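Local coordinates for uncharacterized protein (Bacteroides vulgatus, PDB 4FMR), which is uncharacterised but probably binds DNA, joining an HU/IHF-like DNA-binding domain to a C-terminal domain with an immunoglobulin-like fold, at residues L56-E59 against L60-V64; A66-M70 against N71-V75; N93-A97 against A98-I102; Q108-A111 against L112-A115; S147-A150 against G151-F154. One frame throughout, in Å; residues are numbered along the deposited sequence.

Contact 1 (L56-E59 against L60-V64); sequences LGIE and LMEEV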
# COMPACT_ATOMS: atom_id res chain seq x y z
N LEU B 56 7.08 -6.42 23.78
CA LEU B 56 7.44 -7.79 23.42
C LEU B 56 6.40 -8.37 22.41
O LEU B 56 6.80 -8.94 21.41
CB LEU B 56 7.57 -8.67 24.68
CG LEU B 56 7.51 -10.21 24.49
CD1 LEU B 56 8.80 -10.75 23.85
CD2 LEU B 56 7.26 -10.91 25.80
N GLY B 57 5.11 -8.18 22.68
CA GLY B 57 4.03 -8.61 21.79
C GLY B 57 4.12 -8.04 20.39
O GLY B 57 3.95 -8.78 19.41
N ILE B 58 4.44 -6.74 20.26
CA ILE B 58 4.59 -6.05 18.98
C ILE B 58 5.79 -6.66 18.21
O ILE B 58 5.61 -6.97 17.04
CB ILE B 58 4.71 -4.50 19.09
CG1 ILE B 58 3.38 -3.90 19.57
CG2 ILE B 58 5.14 -3.88 17.72
CD1 ILE B 58 3.35 -2.33 19.72
N GLU B 59 6.96 -6.88 18.88
CA GLU B 59 8.11 -7.49 18.20
C GLU B 59 7.78 -8.91 17.71
O GLU B 59 8.16 -9.27 16.60
CB GLU B 59 9.39 -7.53 19.08
CG GLU B 59 10.01 -6.16 19.31
CD GLU B 59 10.25 -5.31 18.07
OE1 GLU B 59 11.10 -5.70 17.24
OE2 GLU B 59 9.59 -4.24 17.94
N LEU B 60 7.05 -9.67 18.53
CA LEU B 60 6.61 -11.03 18.27
C LEU B 60 5.63 -11.06 17.10
O LEU B 60 5.77 -11.90 16.21
CB LEU B 60 5.97 -11.57 19.57
CG LEU B 60 5.68 -13.07 19.70
CD1 LEU B 60 6.92 -13.93 19.37
CD2 LEU B 60 5.22 -13.40 21.13
N MSE B 61 4.67 -10.12 17.09
CA MSE B 61 3.67 -10.03 16.03
C MSE B 61 4.37 -9.68 14.69
O MSE B 61 4.04 -10.28 13.67
CB MSE B 61 2.59 -9.01 16.42
CG MSE B 61 1.50 -8.79 15.38
SE MSE B 61 2.03 -7.42 14.11
CE MSE B 61 2.10 -5.86 15.32
N GLU B 62 5.36 -8.75 14.70
CA GLU B 62 6.11 -8.34 13.50
C GLU B 62 6.93 -9.50 12.91
O GLU B 62 6.97 -9.64 11.68
CB GLU B 62 7.03 -7.15 13.81
CG GLU B 62 6.19 -5.92 14.14
CD GLU B 62 6.87 -4.57 14.09
OE1 GLU B 62 8.12 -4.52 14.03
OE2 GLU B 62 6.13 -3.55 14.07
N GLU B 63 7.56 -10.32 13.80
CA GLU B 63 8.35 -11.49 13.42
C GLU B 63 7.47 -12.53 12.70
O GLU B 63 7.85 -13.04 11.67
CB GLU B 63 9.01 -12.13 14.66
CG GLU B 63 10.20 -11.35 15.21
CD GLU B 63 10.66 -11.74 16.61
OE1 GLU B 63 10.52 -12.93 16.98
OE2 GLU B 63 11.19 -10.85 17.32
N VAL B 64 6.30 -12.81 13.24
CA VAL B 64 5.33 -13.78 12.68
C VAL B 64 4.83 -13.30 11.32
O VAL B 64 4.78 -14.10 10.38
CB VAL B 64 4.16 -14.01 13.68
CG1 VAL B 64 2.96 -14.71 13.01
CG2 VAL B 64 4.64 -14.75 14.92
O HOH W 1 10.34 -6.11 14.05
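E59 and E62 sit one turn apart on the long helix 51-70 of the HU/IHF-like domain, and their carboxylates draw near each other at an angle, the two planes 58° apart. OE2 of E59 stays 4.2 Å from OE1 of E62, close for like charges, and K35 of the same chain makes a salt bridge to both oxygens, which probably offsets their repulsion. A water adds a second link, bonding to E62 OE1 and weakly to E59 OE1. The two side chains differ in shape: E59 bends back at chi2 (-50°), whereas E62 runs out nearly straight (chi2 -163°) beside I58, the pair pointing the same way with I58 CG2 3.8 Å from E62 OE2. That far oxygen accepts a hydrogen bond from the backbone N of G78 in the second subunit. A glutamine in place of E62 would probably deprive K35 of an anionic partner and weaken the charge balance here. I58 turns toward helix 35-45, packing on L39 and M42, while L60 packs on N46 of the second subunit. Beneath these side chains the i to i+4 helix bonds run unbroken; E63 N meets E59 O at 3.1 Å.

Contact 2 (A66-M70 against N71-V75); sequences AEALM and NGESV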
# COMPACT_ATOMS: atom_id res chain seq x y z
N ALA B 66 6.27 -11.00 9.28
CA ALA B 66 7.40 -10.95 8.33
C ALA B 66 7.72 -12.35 7.78
O ALA B 66 7.89 -12.48 6.57
CB ALA B 66 8.65 -10.33 8.97
N GLU B 67 7.74 -13.39 8.65
CA GLU B 67 8.00 -14.79 8.25
C GLU B 67 6.89 -15.33 7.32
O GLU B 67 7.20 -15.99 6.34
CB GLU B 67 8.14 -15.72 9.47
CG GLU B 67 9.45 -15.54 10.23
CD GLU B 67 9.51 -16.13 11.64
OE1 GLU B 67 8.60 -16.90 12.02
OE2 GLU B 67 10.47 -15.79 12.37
N ALA B 68 5.62 -15.02 7.63
CA ALA B 68 4.44 -15.44 6.86
C ALA B 68 4.49 -14.86 5.45
O ALA B 68 4.29 -15.58 4.49
CB ALA B 68 3.17 -15.01 7.57
N LEU B 69 4.78 -13.56 5.33
CA LEU B 69 4.88 -12.86 4.06
C LEU B 69 6.01 -13.38 3.19
O LEU B 69 5.83 -13.55 1.97
CB LEU B 69 5.09 -11.36 4.31
CG LEU B 69 3.87 -10.60 4.77
CD1 LEU B 69 4.25 -9.28 5.35
CD2 LEU B 69 2.82 -10.49 3.66
N MSE B 70 7.16 -13.64 3.82
CA MSE B 70 8.38 -14.09 3.16
C MSE B 70 8.32 -15.58 2.81
O MSE B 70 9.17 -16.06 2.08
CB MSE B 70 9.62 -13.74 4.01
CG MSE B 70 9.93 -12.24 4.01
SE MSE B 70 10.05 -11.55 2.18
CE MSE B 70 8.42 -10.54 2.07
N ASN B 71 7.26 -16.27 3.24
CA ASN B 71 7.03 -17.65 2.85
C ASN B 71 5.74 -17.72 2.00
O ASN B 71 5.21 -18.79 1.76
CB ASN B 71 7.03 -18.60 4.06
CG ASN B 71 8.47 -18.79 4.52
OD1 ASN B 71 9.25 -19.56 3.91
ND2 ASN B 71 8.93 -17.95 5.47
N GLY B 72 5.35 -16.58 1.44
CA GLY B 72 4.31 -16.50 0.42
C GLY B 72 2.87 -16.54 0.84
O GLY B 72 2.00 -16.75 -0.00
N GLU B 73 2.61 -16.30 2.12
CA GLU B 73 1.25 -16.25 2.61
C GLU B 73 0.73 -14.80 2.52
O GLU B 73 1.51 -13.84 2.61
CB GLU B 73 1.18 -16.76 4.05
CG GLU B 73 1.67 -18.19 4.26
CD GLU B 73 1.79 -18.63 5.71
OE1 GLU B 73 1.93 -17.74 6.58
OE2 GLU B 73 1.75 -19.85 5.99
N SER B 74 -0.56 -14.66 2.29
CA SER B 74 -1.17 -13.34 2.38
C SER B 74 -1.51 -13.15 3.86
O SER B 74 -1.89 -14.11 4.54
CB SER B 74 -2.38 -13.21 1.45
OG SER B 74 -3.29 -14.26 1.68
N VAL B 75 -1.26 -11.95 4.38
CA VAL B 75 -1.47 -11.72 5.80
C VAL B 75 -2.48 -10.61 5.99
O VAL B 75 -2.30 -9.52 5.44
CB VAL B 75 -0.12 -11.36 6.51
CG1 VAL B 75 -0.34 -11.03 8.01
CG2 VAL B 75 0.92 -12.47 6.34
O HOH W 2 3.29 -13.11 0.70
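N71 folds its amide back under the last turn of helix 51-70, so that ND2 gives a hydrogen bond to E67 O at 2.8 Å. The acceptor lies nearly in the amide plane and the bond is fairly straight at 163°. With CG anti to its own carbonyl carbon (chi1 -75°), the amide is held alongside the helix, where N4 and V5 of the second subunit also bond to it. On another side of the turn V75 and L69 cross at about a right angle: CG2 of V75 approaches L69 CG at 3.8 Å and A68 CB at 3.6 Å. E73 extends past A68, its OE1 3.2 Å from A68 CB, to reach R41 and R31 of the second subunit in salt bridges. Between these groups E73 N bonds to A68 O at 3.0 Å, and N71 N reaches the same oxygen from the opposite face of its plane. G72 N bonds to L69 O from above the carbonyl plane, and a water joins L69 O to E73 O. The 5-to-2 and 6-to-1 bonds, with G72 at positive phi as the C-prime residue, make this a Schellman motif that ends the helix and turns the chain into strand 74-76.

Contact 3 (N93-A97 against A98-I102); sequences NAWDA and ATNSI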
# COMPACT_ATOMS: atom_id res chain seq x y z
N ASN B 93 13.78 -17.13 -18.20
CA ASN B 93 12.87 -17.92 -17.34
C ASN B 93 13.49 -18.23 -15.95
O ASN B 93 13.29 -19.33 -15.39
CB ASN B 93 12.50 -19.23 -18.08
CG ASN B 93 11.64 -19.06 -19.32
OD1 ASN B 93 11.34 -17.94 -19.78
ND2 ASN B 93 11.16 -20.17 -19.86
N ALA B 94 14.27 -17.27 -15.41
CA ALA B 94 14.98 -17.43 -14.15
C ALA B 94 15.10 -16.11 -13.43
O ALA B 94 15.25 -15.05 -14.05
CB ALA B 94 16.37 -18.02 -14.38
N TRP B 95 15.05 -16.19 -12.11
CA TRP B 95 15.19 -15.03 -11.25
C TRP B 95 16.62 -14.48 -11.39
O TRP B 95 17.60 -15.23 -11.30
CB TRP B 95 14.84 -15.42 -9.80
CG TRP B 95 14.90 -14.27 -8.85
CD1 TRP B 95 15.99 -13.83 -8.15
CD2 TRP B 95 13.82 -13.39 -8.50
NE1 TRP B 95 15.65 -12.73 -7.40
CE2 TRP B 95 14.32 -12.45 -7.58
CE3 TRP B 95 12.48 -13.28 -8.92
CZ2 TRP B 95 13.52 -11.44 -7.04
CZ3 TRP B 95 11.69 -12.28 -8.39
CH2 TRP B 95 12.20 -11.39 -7.44
N ASP B 96 16.72 -13.18 -11.66
CA ASP B 96 17.96 -12.43 -11.76
C ASP B 96 17.95 -11.36 -10.67
O ASP B 96 17.23 -10.37 -10.80
CB ASP B 96 18.13 -11.82 -13.17
CG ASP B 96 19.41 -11.05 -13.41
OD1 ASP B 96 20.42 -11.33 -12.73
OD2 ASP B 96 19.42 -10.20 -14.33
N ALA B 97 18.75 -11.56 -9.61
CA ALA B 97 18.85 -10.70 -8.43
C ALA B 97 19.22 -9.25 -8.77
O ALA B 97 18.94 -8.35 -7.97
CB ALA B 97 19.89 -11.27 -7.48
N ALA B 98 19.85 -9.01 -9.93
CA ALA B 98 20.27 -7.67 -10.35
C ALA B 98 19.13 -6.89 -11.07
O ALA B 98 19.23 -5.66 -11.18
CB ALA B 98 21.48 -7.78 -11.27
N THR B 99 18.07 -7.59 -11.54
CA THR B 99 16.97 -6.92 -12.25
C THR B 99 15.63 -7.19 -11.55
O THR B 99 14.72 -6.37 -11.70
CB THR B 99 16.90 -7.34 -13.73
OG1 THR B 99 16.74 -8.75 -13.83
CG2 THR B 99 18.14 -6.89 -14.51
N ASN B 100 15.51 -8.28 -10.80
CA ASN B 100 14.28 -8.61 -10.08
C ASN B 100 14.40 -8.33 -8.62
O ASN B 100 15.48 -8.48 -8.04
CB ASN B 100 13.90 -10.08 -10.29
CG ASN B 100 13.74 -10.50 -11.73
OD1 ASN B 100 14.47 -11.37 -12.22
ND2 ASN B 100 12.76 -9.91 -12.42
N SER B 101 13.27 -7.95 -8.02
CA SER B 101 13.17 -7.66 -6.60
C SER B 101 11.80 -8.07 -6.04
O SER B 101 10.83 -8.26 -6.78
CB SER B 101 13.44 -6.18 -6.32
OG SER B 101 12.52 -5.31 -6.96
N ILE B 102 11.78 -8.24 -4.72
CA ILE B 102 10.63 -8.54 -3.91
C ILE B 102 10.26 -7.29 -3.13
O ILE B 102 11.13 -6.54 -2.70
CB ILE B 102 10.91 -9.74 -2.95
CG1 ILE B 102 11.52 -10.97 -3.66
CG2 ILE B 102 9.68 -10.10 -2.07
CD1 ILE B 102 12.17 -12.02 -2.67
O HOH W 3 15.14 -12.44 -14.58
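The indole of W95 lies under the side chain of N100 in a CH-pi contact: N100 CB stands 3.4 Å from the centroid of the six-membered ring and only 5° off its normal. The amide beyond is not stacked flat, its plane being 36° from that of the ring. CG of W95 is anti to the backbone N (chi1 -177°), which carries the indole along beneath the turn until CH2 meets S101 O at the ring edge and I102 CG1 obliquely at 3.9 Å. With an alanine here, N100 CB and I102 CG1 would probably lose their aromatic cover and a gap would open toward F25 of the second subunit, whose ring also meets the indole.

The hydrogen bonds centre on D96 and N100. D96 N donates to N100 OD1 at 2.9 Å, in the carbonyl plane and on a lone pair. In return N100 N donates to D96 O at 2.7 Å, almost in line with the carbonyl, while T99 N reaches the same oxygen from above its plane. N100 ND2 bonds to R87 O and V89 O, so the amide is gripped at both ends and its rotation is fixed.

In the conformer modelled here, T99 OG1 also donates to D96 OD2 at 3.1 Å, meeting that oxygen from above the carboxylate plane.

Two donors converging on one carbonyl, with an asparagine clamping the backbone, make a tight turn at the base of the long loop between strands 80-87 and 101-108, which by topology probably corresponds to the DNA-gripping beta arm of HU/IHF proteins.

Contact 4 (Q108-A111 against L112-A115); sequences QGKA and LREA
Helix 110-117 begins here, directly after strand 101-108, with G109 at its N-cap. Q108, the last residue of the strand, leans over the first turn, its CB 4.0 Å from L112 CD1. Its CG stands between the backbone N and the carbonyl carbon (chi1 63°), from where the extended chain carries OE1 to the backbone N of V104 in the second subunit. G109 O accepts R113 N at 3.1 Å, and L112 N only weakly. K110 O then takes E114 N, and A111 O takes A115 N at 3.1 Å.

Within this opening turn of the last helix of the HU/IHF-like region, three charged side chains gather on one flank. K110 is stretched out fully and lies side by side with E114, both pointing the same way, so that its CE comes 3.4 Å from E114 OE2. The amine itself stays 4.3 Å from that oxygen, beyond a salt bridge, and pairs instead with E207 of the second subunit. R113 crosses K110 at a slant and bends at chi3 (58°), bringing NH2 to E114 OE2 at 3.1 Å in a salt bridge. Its NE is turned to D208 of the second subunit, so the guanidinium pairs with two carboxylates, one from each subunit. E114 OE2 thus lies close to both cations, which would probably favour its ionised form. L112 packs on L69 of the second subunit.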
# COMPACT_ATOMS: atom_id res chain seq x y z
N GLN B 108 -5.13 -1.13 3.13
CA GLN B 108 -5.80 -0.88 4.41
C GLN B 108 -6.75 -2.06 4.79
O GLN B 108 -7.39 -2.66 3.92
CB GLN B 108 -6.56 0.46 4.39
CG GLN B 108 -7.71 0.52 3.35
CD GLN B 108 -8.47 1.83 3.35
OE1 GLN B 108 -7.89 2.91 3.48
NE2 GLN B 108 -9.77 1.77 3.16
N GLY B 109 -6.79 -2.38 6.07
CA GLY B 109 -7.65 -3.43 6.60
C GLY B 109 -8.97 -2.88 7.11
O GLY B 109 -9.25 -1.68 7.01
N LYS B 110 -9.78 -3.76 7.70
CA LYS B 110 -11.11 -3.47 8.21
C LYS B 110 -11.12 -2.37 9.29
O LYS B 110 -12.02 -1.54 9.26
CB LYS B 110 -11.77 -4.74 8.78
CG LYS B 110 -13.29 -4.56 8.96
CD LYS B 110 -13.97 -5.64 9.78
CE LYS B 110 -15.43 -5.28 9.93
NZ LYS B 110 -16.19 -6.36 10.62
N ALA B 111 -10.18 -2.38 10.25
CA ALA B 111 -10.11 -1.39 11.34
C ALA B 111 -9.95 0.02 10.79
O ALA B 111 -10.57 0.94 11.31
CB ALA B 111 -8.98 -1.70 12.31
N LEU B 112 -9.19 0.18 9.68
CA LEU B 112 -8.99 1.46 9.04
C LEU B 112 -10.22 1.86 8.26
O LEU B 112 -10.63 3.02 8.37
CB LEU B 112 -7.74 1.48 8.15
CG LEU B 112 -6.41 1.36 8.94
CD1 LEU B 112 -5.22 1.42 7.99
CD2 LEU B 112 -6.32 2.40 10.06
N ARG B 113 -10.86 0.91 7.56
CA ARG B 113 -12.08 1.20 6.80
C ARG B 113 -13.21 1.70 7.74
O ARG B 113 -13.90 2.68 7.42
CB ARG B 113 -12.52 -0.01 5.98
CG ARG B 113 -13.71 0.31 5.07
CD ARG B 113 -14.37 -0.88 4.42
NE ARG B 113 -14.86 -1.87 5.39
CZ ARG B 113 -16.07 -1.87 5.94
NH1 ARG B 113 -16.92 -0.88 5.69
NH2 ARG B 113 -16.43 -2.83 6.78
N GLU B 114 -13.38 1.04 8.91
CA GLU B 114 -14.39 1.42 9.91
C GLU B 114 -14.05 2.80 10.49
O GLU B 114 -14.94 3.63 10.59
CB GLU B 114 -14.49 0.37 11.04
CG GLU B 114 -15.01 -0.99 10.59
CD GLU B 114 -16.50 -1.13 10.32
OE1 GLU B 114 -17.27 -0.23 10.71
OE2 GLU B 114 -16.90 -2.18 9.76
N ALA B 115 -12.77 3.06 10.79
CA ALA B 115 -12.30 4.37 11.31
C ALA B 115 -12.57 5.51 10.29
O ALA B 115 -12.97 6.59 10.69
CB ALA B 115 -10.81 4.29 11.64

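Contact 5 (S147-A150 against G151-F154); sequences SATA and GRNF
The ring of F154 meets S147 O at its edge, near the ring plane, with CE1 3.6 Å from the oxygen. A148 CB approaches obliquely, 3.5 Å from CD1. F154 CG lies anti to the backbone N (chi1 -166°), which sends the ring back beside strand 147-149, and F146 meets it with planes at about 50°; I237 and I200 pack on it. The chain reverses in a type II beta turn from T149 to R152. R152 N donates to T149 O at 3.2 Å, bent to 136° and arriving from above the carbonyl plane. G151 occupies the third position with positive phi, where a CB would clash with A150 O. The side chains of the turn's end residues, T149 and R152, run side by side in the same direction, in the conformer modelled here with CG2 of T149 3.9 Å from CG of R152; T149 OG1 bonds to D138 and R152 NH1 to T140. The link joins strands 147-149 and 153-159, of different sheets of the Ig-like domain. Within the two segments one bent bond closes the turn; A150 and R152 also bond to G240 and L202, and the G151 conformation suits a residue without CB.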
# COMPACT_ATOMS: atom_id res chain seq x y z
N SER B 147 6.10 8.48 0.24
CA SER B 147 7.03 7.42 0.58
C SER B 147 8.07 7.44 -0.54
O SER B 147 7.73 7.76 -1.68
CB SER B 147 6.32 6.07 0.72
OG SER B 147 5.80 5.66 -0.53
N ALA B 148 9.34 7.19 -0.21
CA ALA B 148 10.43 7.32 -1.18
C ALA B 148 11.50 6.25 -0.97
O ALA B 148 11.55 5.61 0.07
CB ALA B 148 11.05 8.70 -1.05
N THR B 149 12.34 6.06 -1.98
CA THR B 149 13.43 5.08 -1.98
C THR B 149 14.80 5.79 -1.92
O THR B 149 15.10 6.59 -2.80
CB THR B 149 13.32 4.17 -3.24
OG1 THR B 149 11.98 3.67 -3.37
CG2 THR B 149 14.29 3.01 -3.20
N ALA B 150 15.62 5.48 -0.90
CA ALA B 150 16.99 5.99 -0.74
C ALA B 150 17.84 5.55 -1.92
O ALA B 150 17.66 4.44 -2.40
CB ALA B 150 17.60 5.50 0.57
N GLY B 151 18.71 6.43 -2.40
CA GLY B 151 19.58 6.15 -3.54
C GLY B 151 18.86 6.22 -4.87
O GLY B 151 19.44 5.86 -5.89
N ARG B 152 17.59 6.67 -4.87
CA ARG B 152 16.77 6.73 -6.08
C ARG B 152 16.12 8.11 -6.22
O ARG B 152 16.24 8.95 -5.32
CB ARG B 152 15.73 5.60 -6.07
CG ARG B 152 16.31 4.18 -6.27
CD ARG B 152 16.87 3.96 -7.67
NE ARG B 152 17.44 2.62 -7.86
CZ ARG B 152 16.75 1.56 -8.26
NH1 ARG B 152 15.45 1.66 -8.50
NH2 ARG B 152 17.35 0.38 -8.40
N ASN B 153 15.46 8.36 -7.35
CA ASN B 153 14.86 9.66 -7.62
C ASN B 153 13.49 9.87 -7.01
O ASN B 153 12.68 8.97 -6.91
CB ASN B 153 14.77 9.93 -9.12
CG ASN B 153 16.12 10.17 -9.74
OD1 ASN B 153 16.80 11.17 -9.47
ND2 ASN B 153 16.57 9.21 -10.54
N PHE B 154 13.25 11.12 -6.64
CA PHE B 154 12.01 11.58 -6.07
C PHE B 154 11.62 12.88 -6.75
O PHE B 154 12.48 13.71 -7.02
CB PHE B 154 12.15 11.75 -4.54
CG PHE B 154 10.81 11.90 -3.88
CD1 PHE B 154 10.02 10.78 -3.61
CD2 PHE B 154 10.29 13.16 -3.58
CE1 PHE B 154 8.76 10.92 -3.05
CE2 PHE B 154 9.01 13.29 -3.02
CZ PHE B 154 8.25 12.17 -2.76

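In the fold
Contacts 1 and 2 follow each other along helix 51-70, their centres 14 Å apart, the first in its middle and the second at its end. Contact 2 leads into the three-stranded sheet that contact 3 also reaches; strands 74-76 and 101-108 are its outer strands within this chain, and the sheet runs on into the second subunit beside strand 74-76. Nearest atoms of contacts 2 and 3 are about 4 Å apart without touching. Strand 101-108 then runs from contact 3 to contact 4, whose centres are 34 Å apart. These four belong to the DNA-binding region, and contact 4 meets the second subunit's copy of contact 2. Contact 5 belongs to the Ig-like region, its nearest atoms about 7 Å from contact 3.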